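Local coordinates for protein Cel44C (Paenibacillus polymyxa, PDB 2YIH) that hydrolyses beta-1,4-glucan chains, notably xyloglucan, as an endo-acting glycoside hydrolase, this chain being the family 44 portion of a longer, multidomain protein, at residues A[430-436]-A[449-455]; A[34-38]-A[400-404]; A[209-213]-A[265-269]. The protein carries 8 engineered substitutions. All blocks are in the same frame, centred on the assembly; numbering follows the deposited sequence. Where two conformers were deposited one is given.

The three contacts sample the two parts of this glycoside hydrolase, a (beta/alpha)8 barrel and a beta sandwich. Contact 1 is a hairpin of the sandwich, contact 2 ties the loop after the first barrel strand to the helix after the eighth, and contact 3 joins two outer barrel helices. Contacts 1 and 2 are neighbours, with centres 20 Å apart and nearest atoms about 7 Å apart; helix 367-382 touches both, through T374. Contact 3 lies across the chain centre, its centre 42 Å from that of contact 1 and 37 Å from that of contact 2. None lines the glycan pocket, whose residues include E187, Y234 and E288.

Contact 1: A[430-436]-A[449-455]; sequences IVNSSVH and LVVMNKS
Two strands run antiparallel (433-436 and 449-453, N-to-C directions 173° apart, axes 4.7 Å apart) as part of a beta hairpin; residues 430-432 curl in helical phi/psi before the first begins. Along 449-455, L449 CA makes a CA-H...O contact with H436 O, 3.5 Å. V450 forms a hydrogen-bonded pair with H436: V450 N to H436 O is 2.8 Å, H436 N to V450 O 2.9 Å. V451 opposes V435 in a non-hydrogen-bonded pair, CA to CA 4.4 Å. M452 restores the hydrogen-bonded type with S434: M452 N to S434 O 3.0 Å, S434 N to M452 O 3.3 Å. N453 (chi1 t) opposes S433, and its OD1 accepts from S455 N at 2.8 Å, an Asx turn at the strand's end. K454 N donates to N432 O (2.9 Å), while its chain (m, t, m, t) lets K454 NZ hydrogen-bond I430 O, 2.9 Å, linking strand end to curl. V435, V451 and S433 face strand 9-22 within the sandwich. On the other face V450 and M452 meet helix 367-382 of the barrel, whose D375 and K382 hydrogen-bond the H436 ring. In the sheet plane, backbone bonds of L449, V451 and N453 join strand 509-516.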
ATOM      1  N   ILE A 430       2.704  -4.684 -25.448  1.00 14.32           N
ATOM      2  CA  ILE A 430       2.380  -4.564 -24.022  1.00 14.75           C
ATOM      3  C   ILE A 430       2.334  -5.900 -23.306  1.00 14.33           C
ATOM      4  O   ILE A 430       2.206  -5.932 -22.081  1.00 13.08           O
ATOM      5  CB  ILE A 430       1.069  -3.793 -23.765  1.00 15.80           C
ATOM      6  CG1 ILE A 430      -0.143  -4.590 -24.245  1.00 17.25           C
ATOM      7  CG2 ILE A 430       1.139  -2.402 -24.391  1.00 15.54           C
ATOM      8  CD1 ILE A 430      -1.469  -4.042 -23.681  1.00 19.88           C
ATOM      9  N   VAL A 431       2.458  -6.996 -24.055  1.00 13.61           N
ATOM     10  CA  VAL A 431       2.458  -8.335 -23.442  1.00 14.28           C
ATOM     11  C   VAL A 431       3.878  -8.702 -22.987  1.00 13.87           C
ATOM     12  O   VAL A 431       4.123  -9.148 -21.837  1.00 14.20           O
ATOM     13  CB  VAL A 431       1.903  -9.414 -24.423  1.00 15.11           C
ATOM     14  CG1 VAL A 431       1.943 -10.780 -23.748  1.00 16.15           C
ATOM     15  CG2 VAL A 431       0.466  -9.087 -24.847  1.00 15.73           C
ATOM     16  N   ASN A 432       4.826  -8.608 -23.915  1.00 13.19           N
ATOM     17  CA  ASN A 432       6.186  -8.997 -23.619  1.00 13.26           C
ATOM     18  C   ASN A 432       7.015  -7.927 -22.950  1.00 11.98           C
ATOM     19  O   ASN A 432       8.057  -8.244 -22.389  1.00 11.74           O
ATOM     20  CB  ASN A 432       6.895  -9.489 -24.900  1.00 13.65           C
ATOM     21  CG  ASN A 432       6.332 -10.799 -25.362  1.00 15.66           C
ATOM     22  OD1 ASN A 432       6.353 -11.776 -24.602  1.00 15.94           O
ATOM     23  ND2 ASN A 432       5.690 -10.802 -26.539  1.00 16.44           N
ATOM     24  N   SER A 433       6.565  -6.667 -22.994  1.00 11.41           N
ATOM     25  CA  SER A 433       7.353  -5.595 -22.359  1.00 10.55           C
ATOM     26  C   SER A 433       6.456  -4.686 -21.524  1.00 10.15           C
ATOM     27  O   SER A 433       5.233  -4.647 -21.722  1.00 10.36           O
ATOM     28  CB  SER A 433       8.079  -4.732 -23.398  1.00 10.97           C
ATOM     29  OG  SER A 433       7.150  -3.883 -24.097  1.00 12.04           O
ATOM     30  N   SER A 434       7.086  -3.960 -20.605  1.00 10.08           N
ATOM     31  CA  SER A 434       6.469  -2.783 -20.003  1.00  9.93           C
ATOM     32  C   SER A 434       7.558  -1.737 -19.863  1.00  9.57           C
ATOM     33  O   SER A 434       8.755  -2.066 -19.786  1.00  9.23           O
ATOM     34  CB  SER A 434       5.915  -3.115 -18.617  1.00 10.07           C
ATOM     35  OG  SER A 434       4.811  -3.992 -18.750  1.00 11.40           O
ATOM     36  N   VAL A 435       7.163  -0.470 -19.817  1.00  9.27           N
ATOM     37  CA  VAL A 435       8.147   0.600 -19.766  1.00  9.61           C
ATOM     38  C   VAL A 435       7.536   1.849 -19.105  1.00  9.46           C
ATOM     39  O   VAL A 435       6.354   2.170 -19.295  1.00 10.37           O
ATOM     40  CB  VAL A 435       8.645   0.958 -21.210  1.00  9.64           C
ATOM     41  CG1 VAL A 435       7.440   1.321 -22.093  1.00 10.05           C
ATOM     42  CG2 VAL A 435       9.699   2.089 -21.142  1.00  9.64           C
ATOM     43  N   HIS A 436       8.330   2.469 -18.257  1.00  8.87           N
ATOM     44  CA  HIS A 436       7.912   3.657 -17.516  1.00  8.75           C
ATOM     45  C   HIS A 436       9.006   4.695 -17.566  1.00  8.91           C
ATOM     46  O   HIS A 436      10.177   4.369 -17.390  1.00  9.14           O
ATOM     47  CB  HIS A 436       7.671   3.247 -16.076  1.00  8.54           C
ATOM     48  CG  HIS A 436       6.636   2.170 -15.945  1.00  8.56           C
ATOM     49  ND1 HIS A 436       5.298   2.389 -16.188  1.00  8.25           N
ATOM     50  CD2 HIS A 436       6.757   0.861 -15.617  1.00  8.47           C
ATOM     51  CE1 HIS A 436       4.639   1.253 -16.033  1.00  8.95           C
ATOM     52  NE2 HIS A 436       5.504   0.310 -15.682  1.00  8.43           N
ATOM     53  N   LEU A 449      14.408   5.738 -17.504  1.00 11.55           N
ATOM     54  CA  LEU A 449      13.529   4.766 -18.152  1.00 12.15           C
ATOM     55  C   LEU A 449      13.653   3.454 -17.417  1.00 12.20           C
ATOM     56  O   LEU A 449      14.769   2.962 -17.228  1.00 14.15           O
ATOM     57  CB  LEU A 449      13.941   4.509 -19.604  1.00 13.34           C
ATOM     58  CG  LEU A 449      14.151   5.718 -20.498  1.00 13.64           C
ATOM     59  CD1 LEU A 449      14.578   5.192 -21.886  1.00 15.20           C
ATOM     60  CD2 LEU A 449      12.892   6.595 -20.605  1.00 14.37           C
ATOM     61  N   VAL A 450      12.533   2.898 -16.976  1.00 10.91           N
ATOM     62  CA  VAL A 450      12.545   1.515 -16.432  1.00 10.47           C
ATOM     63  C   VAL A 450      11.848   0.641 -17.462  1.00 10.62           C
ATOM     64  O   VAL A 450      10.721   0.935 -17.891  1.00 10.57           O
ATOM     65  CB  VAL A 450      11.863   1.438 -15.024  1.00 10.48           C
ATOM     66  CG1 VAL A 450      11.614  -0.056 -14.622  1.00 10.46           C
ATOM     67  CG2 VAL A 450      12.732   2.095 -13.985  1.00 10.65           C
ATOM     68  N   VAL A 451      12.570  -0.355 -17.968  1.00 10.10           N
ATOM     69  CA  VAL A 451      12.047  -1.233 -19.009  1.00 10.69           C
ATOM     70  C   VAL A 451      12.218  -2.707 -18.604  1.00 10.80           C
ATOM     71  O   VAL A 451      13.184  -3.083 -17.906  1.00 10.60           O
ATOM     72  CB  VAL A 451      12.710  -0.932 -20.386  1.00 11.48           C
ATOM     73  CG1 VAL A 451      14.236  -1.174 -20.356  1.00 11.99           C
ATOM     74  CG2 VAL A 451      12.021  -1.733 -21.510  1.00 11.35           C
ATOM     75  N   MET A 452      11.268  -3.535 -18.983  1.00 10.54           N
ATOM     76  CA  MET A 452      11.372  -4.946 -18.616  1.00 10.45           C
ATOM     77  C   MET A 452      10.893  -5.870 -19.710  1.00 10.55           C
ATOM     78  O   MET A 452       9.978  -5.527 -20.460  1.00 11.01           O
ATOM     79  CB  MET A 452      10.623  -5.218 -17.307  1.00 10.84           C
ATOM     80  CG  MET A 452       9.096  -5.057 -17.403  1.00 10.59           C
ATOM     81  SD  MET A 452       8.363  -4.371 -15.900  1.00 10.59           S
ATOM     82  CE  MET A 452       8.889  -2.643 -16.080  1.00 11.33           C
ATOM     83  N   ASN A 453      11.511  -7.056 -19.775  1.00 10.21           N
ATOM     84  CA  ASN A 453      11.076  -8.134 -20.654  1.00 11.53           C
ATOM     85  C   ASN A 453      10.450  -9.261 -19.833  1.00 11.57           C
ATOM     86  O   ASN A 453      11.146  -9.908 -19.017  1.00 11.64           O
ATOM     87  CB  ASN A 453      12.306  -8.660 -21.428  1.00 11.58           C
ATOM     88  CG  ASN A 453      11.933  -9.669 -22.511  1.00 11.94           C
ATOM     89  OD1 ASN A 453      10.831 -10.201 -22.537  1.00 11.25           O
ATOM     90  ND2 ASN A 453      12.904  -9.991 -23.358  1.00 12.69           N
ATOM     91  N   LYS A 454       9.142  -9.463 -20.039  1.00 12.16           N
ATOM     92  CA  LYS A 454       8.344 -10.468 -19.327  0.50 12.24           C
ATOM     93  C   LYS A 454       8.385 -11.835 -20.022  1.00 12.79           C
ATOM     94  O   LYS A 454       7.865 -12.832 -19.494  1.00 12.50           O
ATOM     95  CB  LYS A 454       6.883 -10.006 -19.228  0.50 12.02           C
ATOM     96  CG  LYS A 454       6.681  -8.717 -18.413  0.50 11.75           C
ATOM     97  CD  LYS A 454       5.240  -8.235 -18.456  0.50 11.68           C
ATOM     98  CE  LYS A 454       4.984  -7.364 -19.672  0.50 11.64           C
ATOM     99  NZ  LYS A 454       3.548  -7.020 -19.783  0.50 11.50           N
ATOM    100  N   SER A 455       8.962 -11.885 -21.225  1.00 14.08           N
ATOM    101  CA  SER A 455       9.091 -13.184 -21.914  1.00 13.82           C
ATOM    102  C   SER A 455       9.992 -14.117 -21.124  1.00 15.22           C
ATOM    103  O   SER A 455      11.053 -13.716 -20.631  1.00 12.50           O
ATOM    104  CB  SER A 455       9.674 -13.044 -23.318  1.00 14.29           C
ATOM    105  OG  SER A 455       9.847 -14.360 -23.890  1.00 14.92           O
TER

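Contact 2: A[34-38]-A[400-404]; sequences LAGDE and YVSAA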
ATOM      1  N   LEU A  34      11.749  -4.169   4.724  1.00  9.32           N
ATOM      2  CA  LEU A  34      12.435  -5.235   3.963  1.00 10.10           C
ATOM      3  C   LEU A  34      13.930  -5.257   4.309  1.00 10.16           C
ATOM      4  O   LEU A  34      14.282  -5.286   5.499  1.00 10.74           O
ATOM      5  CB  LEU A  34      12.150  -5.095   2.449  1.00 10.33           C
ATOM      6  CG  LEU A  34      10.650  -5.135   2.100  1.00 10.63           C
ATOM      7  CD1 LEU A  34      10.392  -4.933   0.584  1.00 11.08           C
ATOM      8  CD2 LEU A  34      10.013  -6.460   2.536  1.00 11.59           C
ATOM      9  N   ALA A  35      14.815  -5.176   3.316  1.00 10.21           N
ATOM     10  CA  ALA A  35      16.252  -5.256   3.617  1.00 11.80           C
ATOM     11  C   ALA A  35      16.789  -4.017   4.302  1.00 12.81           C
ATOM     12  O   ALA A  35      17.699  -4.112   5.152  1.00 15.09           O
ATOM     13  CB  ALA A  35      17.052  -5.561   2.357  1.00 10.96           C
ATOM     14  N   GLY A  36      16.180  -2.875   4.014  1.00 13.08           N
ATOM     15  CA  GLY A  36      16.567  -1.630   4.666  1.00 13.71           C
ATOM     16  C   GLY A  36      17.288  -0.676   3.746  1.00 14.01           C
ATOM     17  O   GLY A  36      17.587   0.457   4.133  1.00 15.48           O
ATOM     18  N   ASP A  37      17.592  -1.119   2.530  1.00 12.76           N
ATOM     19  CA  ASP A  37      18.238  -0.245   1.571  1.00 12.63           C
ATOM     20  C   ASP A  37      17.356   0.020   0.351  1.00 11.24           C
ATOM     21  O   ASP A  37      17.831   0.364  -0.744  1.00 11.82           O
ATOM     22  CB  ASP A  37      19.627  -0.752   1.183  1.00 13.49           C
ATOM     23  CG  ASP A  37      19.612  -2.138   0.567  1.00 14.59           C
ATOM     24  OD1 ASP A  37      18.579  -2.840   0.531  1.00 14.35           O
ATOM     25  OD2 ASP A  37      20.677  -2.520   0.047  1.00 17.22           O
ATOM     26  N   GLU A  38      16.042  -0.066   0.554  1.00 10.25           N
ATOM     27  CA  GLU A  38      15.124   0.170  -0.558  1.00  9.28           C
ATOM     28  C   GLU A  38      14.823   1.658  -0.708  1.00  8.91           C
ATOM     29  O   GLU A  38      14.143   2.041  -1.657  1.00  8.66           O
ATOM     30  CB  GLU A  38      13.803  -0.572  -0.291  1.00  9.27           C
ATOM     31  CG  GLU A  38      13.856  -2.130  -0.391  1.00  9.02           C
ATOM     32  CD  GLU A  38      14.364  -2.790   0.858  1.00  9.13           C
ATOM     33  OE1 GLU A  38      14.444  -2.135   1.927  1.00  9.66           O
ATOM     34  OE2 GLU A  38      14.713  -3.962   0.759  1.00  9.14           O
ATOM     35  N   TYR A 400      13.419 -10.566  -4.555  1.00  8.27           N
ATOM     36  CA  TYR A 400      13.049  -9.949  -5.842  1.00  8.12           C
ATOM     37  C   TYR A 400      12.058  -8.795  -5.688  1.00  8.48           C
ATOM     38  O   TYR A 400      12.031  -7.868  -6.526  1.00  8.28           O
ATOM     39  CB  TYR A 400      12.608 -11.003  -6.860  1.00  8.18           C
ATOM     40  CG  TYR A 400      13.772 -11.624  -7.621  1.00  8.12           C
ATOM     41  CD1 TYR A 400      14.464 -10.896  -8.585  1.00  8.15           C
ATOM     42  CD2 TYR A 400      14.227 -12.919  -7.300  1.00  7.97           C
ATOM     43  CE1 TYR A 400      15.523 -11.454  -9.301  1.00  8.25           C
ATOM     44  CE2 TYR A 400      15.281 -13.494  -8.009  1.00  8.13           C
ATOM     45  CZ  TYR A 400      15.954 -12.745  -8.956  1.00  8.45           C
ATOM     46  OH  TYR A 400      17.009 -13.306  -9.656  1.00  8.95           O
ATOM     47  N   VAL A 401      11.297  -8.776  -4.583  1.00  8.50           N
ATOM     48  CA  VAL A 401      10.511  -7.565  -4.273  1.00  8.57           C
ATOM     49  C   VAL A 401      11.445  -6.421  -3.904  1.00  8.49           C
ATOM     50  O   VAL A 401      11.292  -5.296  -4.387  1.00  8.55           O
ATOM     51  CB  VAL A 401       9.464  -7.843  -3.163  1.00  8.94           C
ATOM     52  CG1 VAL A 401       8.744  -6.514  -2.766  1.00  8.82           C
ATOM     53  CG2 VAL A 401       8.450  -8.848  -3.692  1.00  8.61           C
ATOM     54  N   SER A 402      12.424  -6.701  -3.051  1.00  8.34           N
ATOM     55  CA  SER A 402      13.381  -5.676  -2.669  0.50  8.89           C
ATOM     56  C   SER A 402      14.118  -5.188  -3.910  1.00  9.08           C
ATOM     57  O   SER A 402      14.379  -3.999  -4.027  1.00 10.27           O
ATOM     58  CB  SER A 402      14.359  -6.204  -1.613  0.50  8.76           C
ATOM     59  OG  SER A 402      13.692  -6.474  -0.379  0.50  8.81           O
ATOM     60  N   ALA A 403      14.447  -6.096  -4.828  1.00  9.06           N
ATOM     61  CA  ALA A 403      15.107  -5.683  -6.091  1.00  8.65           C
ATOM     62  C   ALA A 403      14.293  -4.653  -6.878  1.00  8.33           C
ATOM     63  O   ALA A 403      14.822  -3.644  -7.314  1.00  8.62           O
ATOM     64  CB  ALA A 403      15.400  -6.910  -7.016  1.00  8.66           C
ATOM     65  N   ALA A 404      12.991  -4.878  -6.965  1.00  8.13           N
ATOM     66  CA  ALA A 404      12.100  -3.955  -7.698  1.00  7.95           C
ATOM     67  C   ALA A 404      12.125  -2.578  -7.054  1.00  7.84           C
ATOM     68  O   ALA A 404      12.249  -1.566  -7.771  1.00  7.62           O
ATOM     69  CB  ALA A 404      10.661  -4.509  -7.760  1.00  7.91           C
TER
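S402 points its hydroxyl at the 34-38 loop, over the CB of L34 and against the carboxylate of E38. The one hydrogen bond between the segments runs from S402 OG to E38 OE2, 2.9 Å; S402 OG also makes a weak hydrogen bond to N398 O. S402 OG lies 3.5 Å from L34 CB, and S402 is the most covered residue of the contact, at 64 Å² of a total of 161 Å². E38 and S402 also mark the nearest backbone approach, CA to CA 6.5 Å.

The same carboxylate organises its own loop. With chi1 m and chi2 at 82°, the E38 side chain folds back so that E38 OE2 takes a hydrogen bond from A35 N at 2.8 Å and E38 OE1 one from G36 N, also at 2.8 Å. OE2 is therefore shared between the loop backbone and the helix, while both oxygens serve the turn. G36 has phi/psi of 109/-6, at which a CB would collide with the carbonyl O of A35.

Beside this polar site, L34 (m, t) brings CD1 to 4.1 Å from V401 CG1, an apolar flank to the hydrogen bond. Here the E38 carboxylate holds backbone amides of the loop after the first strand of the (beta/alpha)8 barrel. The first and eighth strands are neighbours in the closed barrel, so the elements that follow them come together here.

Around them, L34 and V401 both rest on Y390 of strand 387-390, A404 packs on helix 367-382, and Y400 and A403 touch F480 of strand 474-481, placing helix 399-409 between barrel and sandwich.

Contact 3: A[209-213]-A[265-269]; sequences VDRSV and QMRLS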
ATOM      1  N   VAL A 209     -19.931   3.085   8.701  1.00  9.06           N
ATOM      2  CA  VAL A 209     -19.918   4.547   8.543  1.00  9.52           C
ATOM      3  C   VAL A 209     -20.015   5.260   9.894  1.00  9.70           C
ATOM      4  O   VAL A 209     -19.269   6.194  10.164  1.00  9.37           O
ATOM      5  CB  VAL A 209     -21.028   5.032   7.586  1.00  9.73           C
ATOM      6  CG1 VAL A 209     -21.208   6.584   7.691  1.00 10.02           C
ATOM      7  CG2 VAL A 209     -20.687   4.619   6.164  1.00 10.05           C
ATOM      8  N   ASP A 210     -20.934   4.826  10.748  1.00  9.79           N
ATOM      9  CA  ASP A 210     -21.078   5.442  12.063  1.00 10.30           C
ATOM     10  C   ASP A 210     -19.804   5.339  12.917  1.00  9.46           C
ATOM     11  O   ASP A 210     -19.393   6.311  13.543  1.00  9.10           O
ATOM     12  CB  ASP A 210     -22.280   4.846  12.824  1.00 11.67           C
ATOM     13  CG  ASP A 210     -23.632   5.259  12.224  1.00 14.10           C
ATOM     14  OD1 ASP A 210     -23.706   6.225  11.429  1.00 15.85           O
ATOM     15  OD2 ASP A 210     -24.625   4.581  12.560  1.00 15.72           O
ATOM     16  N   ARG A 211     -19.182   4.148  12.941  1.00  9.45           N
ATOM     17  CA  ARG A 211     -17.947   3.971  13.711  1.00  8.61           C
ATOM     18  C   ARG A 211     -16.847   4.872  13.161  1.00  8.35           C
ATOM     19  O   ARG A 211     -16.078   5.453  13.922  1.00  8.79           O
ATOM     20  CB  ARG A 211     -17.491   2.511  13.629  1.00  8.96           C
ATOM     21  CG  ARG A 211     -18.286   1.592  14.546  1.00  9.24           C
ATOM     22  CD  ARG A 211     -17.752   0.167  14.458  1.00 10.25           C
ATOM     23  NE  ARG A 211     -18.564  -0.761  15.257  1.00 11.06           N
ATOM     24  CZ  ARG A 211     -18.422  -0.926  16.572  1.00 12.11           C
ATOM     25  NH1 ARG A 211     -17.515  -0.219  17.242  1.00 13.01           N
ATOM     26  NH2 ARG A 211     -19.230  -1.753  17.237  1.00 12.68           N
ATOM     27  N   SER A 212     -16.818   4.997  11.842  1.00  8.32           N
ATOM     28  CA  SER A 212     -15.807   5.788  11.139  1.00  8.42           C
ATOM     29  C   SER A 212     -15.950   7.276  11.418  1.00  8.54           C
ATOM     30  O   SER A 212     -14.966   7.988  11.653  1.00  8.68           O
ATOM     31  CB  SER A 212     -15.951   5.544   9.619  1.00  8.33           C
ATOM     32  OG  SER A 212     -15.612   4.188   9.303  1.00  9.46           O
ATOM     33  N   VAL A 213     -17.182   7.759  11.343  1.00  8.43           N
ATOM     34  CA  VAL A 213     -17.439   9.180  11.629  1.00  8.76           C
ATOM     35  C   VAL A 213     -17.091   9.512  13.063  1.00  8.62           C
ATOM     36  O   VAL A 213     -16.413  10.502  13.320  1.00  8.54           O
ATOM     37  CB  VAL A 213     -18.910   9.529  11.348  1.00  8.53           C
ATOM     38  CG1 VAL A 213     -19.279  10.933  11.942  1.00  8.85           C
ATOM     39  CG2 VAL A 213     -19.158   9.418   9.854  1.00  9.19           C
ATOM     40  N   GLN A 265     -21.532   8.590   1.873  1.00 10.91           N
ATOM     41  CA  GLN A 265     -21.929   8.743   3.282  1.00 11.38           C
ATOM     42  C   GLN A 265     -20.873   9.486   4.087  1.00 11.04           C
ATOM     43  O   GLN A 265     -21.221  10.298   4.951  1.00 10.64           O
ATOM     44  CB  GLN A 265     -22.235   7.373   3.937  1.00 12.43           C
ATOM     45  CG  GLN A 265     -23.502   6.685   3.351  1.00 14.64           C
ATOM     46  CD  GLN A 265     -24.775   7.519   3.525  1.00 16.79           C
ATOM     47  OE1 GLN A 265     -25.505   7.806   2.553  1.00 21.52           O
ATOM     48  NE2 GLN A 265     -24.974   8.007   4.727  1.00 16.66           N
ATOM     49  N   MET A 266     -19.595   9.267   3.778  1.00 10.28           N
ATOM     50  CA  MET A 266     -18.523  10.022   4.445  1.00 10.61           C
ATOM     51  C   MET A 266     -18.548  11.500   4.019  1.00 10.77           C
ATOM     52  O   MET A 266     -18.354  12.394   4.852  1.00 10.78           O
ATOM     53  CB  MET A 266     -17.135   9.376   4.236  1.00 10.75           C
ATOM     54  CG  MET A 266     -17.002   7.976   4.905  1.00 10.48           C
ATOM     55  SD  MET A 266     -17.237   8.061   6.696  1.00 10.78           S
ATOM     56  CE  MET A 266     -15.664   8.789   7.215  1.00 10.86           C
ATOM     57  N   ARG A 267     -18.869  11.731   2.755  1.00 10.96           N
ATOM     58  CA  ARG A 267     -19.042  13.109   2.253  1.00 11.77           C
ATOM     59  C   ARG A 267     -20.188  13.814   2.971  1.00 11.45           C
ATOM     60  O   ARG A 267     -20.023  14.930   3.479  1.00 10.83           O
ATOM     61  CB  ARG A 267     -19.248  13.101   0.749  1.00 12.87           C
ATOM     62  CG  ARG A 267     -19.168  14.492   0.185  1.00 14.59           C
ATOM     63  CD  ARG A 267     -20.102  14.647  -0.895  1.00 16.25           C
ATOM     64  NE  ARG A 267     -19.978  15.993  -1.461  1.00 16.64           N
ATOM     65  CZ  ARG A 267     -20.187  16.246  -2.740  1.00 16.82           C
ATOM     66  NH1 ARG A 267     -20.529  15.260  -3.535  1.00 15.77           N
ATOM     67  NH2 ARG A 267     -20.032  17.480  -3.226  1.00 17.56           N
ATOM     68  N   LEU A 268     -21.330  13.125   3.082  1.00 11.07           N
ATOM     69  CA  LEU A 268     -22.499  13.647   3.817  0.50 11.22           C
ATOM     70  C   LEU A 268     -22.199  13.919   5.284  1.00 11.27           C
ATOM     71  O   LEU A 268     -22.524  14.992   5.820  1.00 11.58           O
ATOM     72  CB  LEU A 268     -23.676  12.666   3.727  0.50 11.01           C
ATOM     73  CG  LEU A 268     -24.461  12.548   2.436  0.50 11.12           C
ATOM     74  CD1 LEU A 268     -25.262  11.245   2.386  0.50 11.13           C
ATOM     75  CD2 LEU A 268     -25.404  13.737   2.339  0.50 11.12           C
ATOM     76  N   SER A 269     -21.573  12.948   5.970  1.00 11.25           N
ATOM     77  CA  SER A 269     -21.238  13.147   7.358  1.00 11.51           C
ATOM     78  C   SER A 269     -20.256  14.307   7.565  1.00 11.82           C
ATOM     79  O   SER A 269     -20.352  15.049   8.548  1.00 11.92           O
ATOM     80  CB  SER A 269     -20.675  11.850   7.953  1.00 11.87           C
ATOM     81  OG  SER A 269     -21.669  10.815   7.907  1.00 13.63           O
TER
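This is a side-by-side helix contact on the outside of the barrel, built from small and apolar side chains and lying away from the glycan pocket. The helical segments 209-213 and 265-269 run in broadly the same direction, with a signed crossing angle of -44° and axes 10.5 Å apart at closest approach. The CA atoms of V209 and M266 are 7.0 Å apart, as are those of V213 and S269. The two segments bury 250 Å² between them, and the cross-contacts are of van der Waals type.

V209 and V213, one helical turn apart and both with chi1 t, supply most of the first helix's surface here. V209 CG2 rests 3.9 Å from Q265 CB. V213 CG2 lies 3.4 Å from S269 CB, the tightest approach of the contact, and 3.9 Å from M266 SD.

The two segments belong to helices 205-222 and 258-273, which follow the fourth and fifth strands of the parallel eight-stranded barrel. They are thus the helices of consecutive beta-alpha units, and strand 227-233 runs between them in the sequence, as expected of a TIM barrel.

M266 (m, m, m) reaches across with its thioether, its CE 4.0 Å from S212 CB. The serine hydroxyls bond within their own helices: S269 OG donates to Q265 O at 3.0 Å, and S212 OG hydrogen-bonds L208 O. S269 OG also lies 4.3 Å from V209 CG1. V209 also touches Y261 and S212 touches Y262, both on helix 258-273, while Q265 packs on Y255 in the loop ahead of that helix.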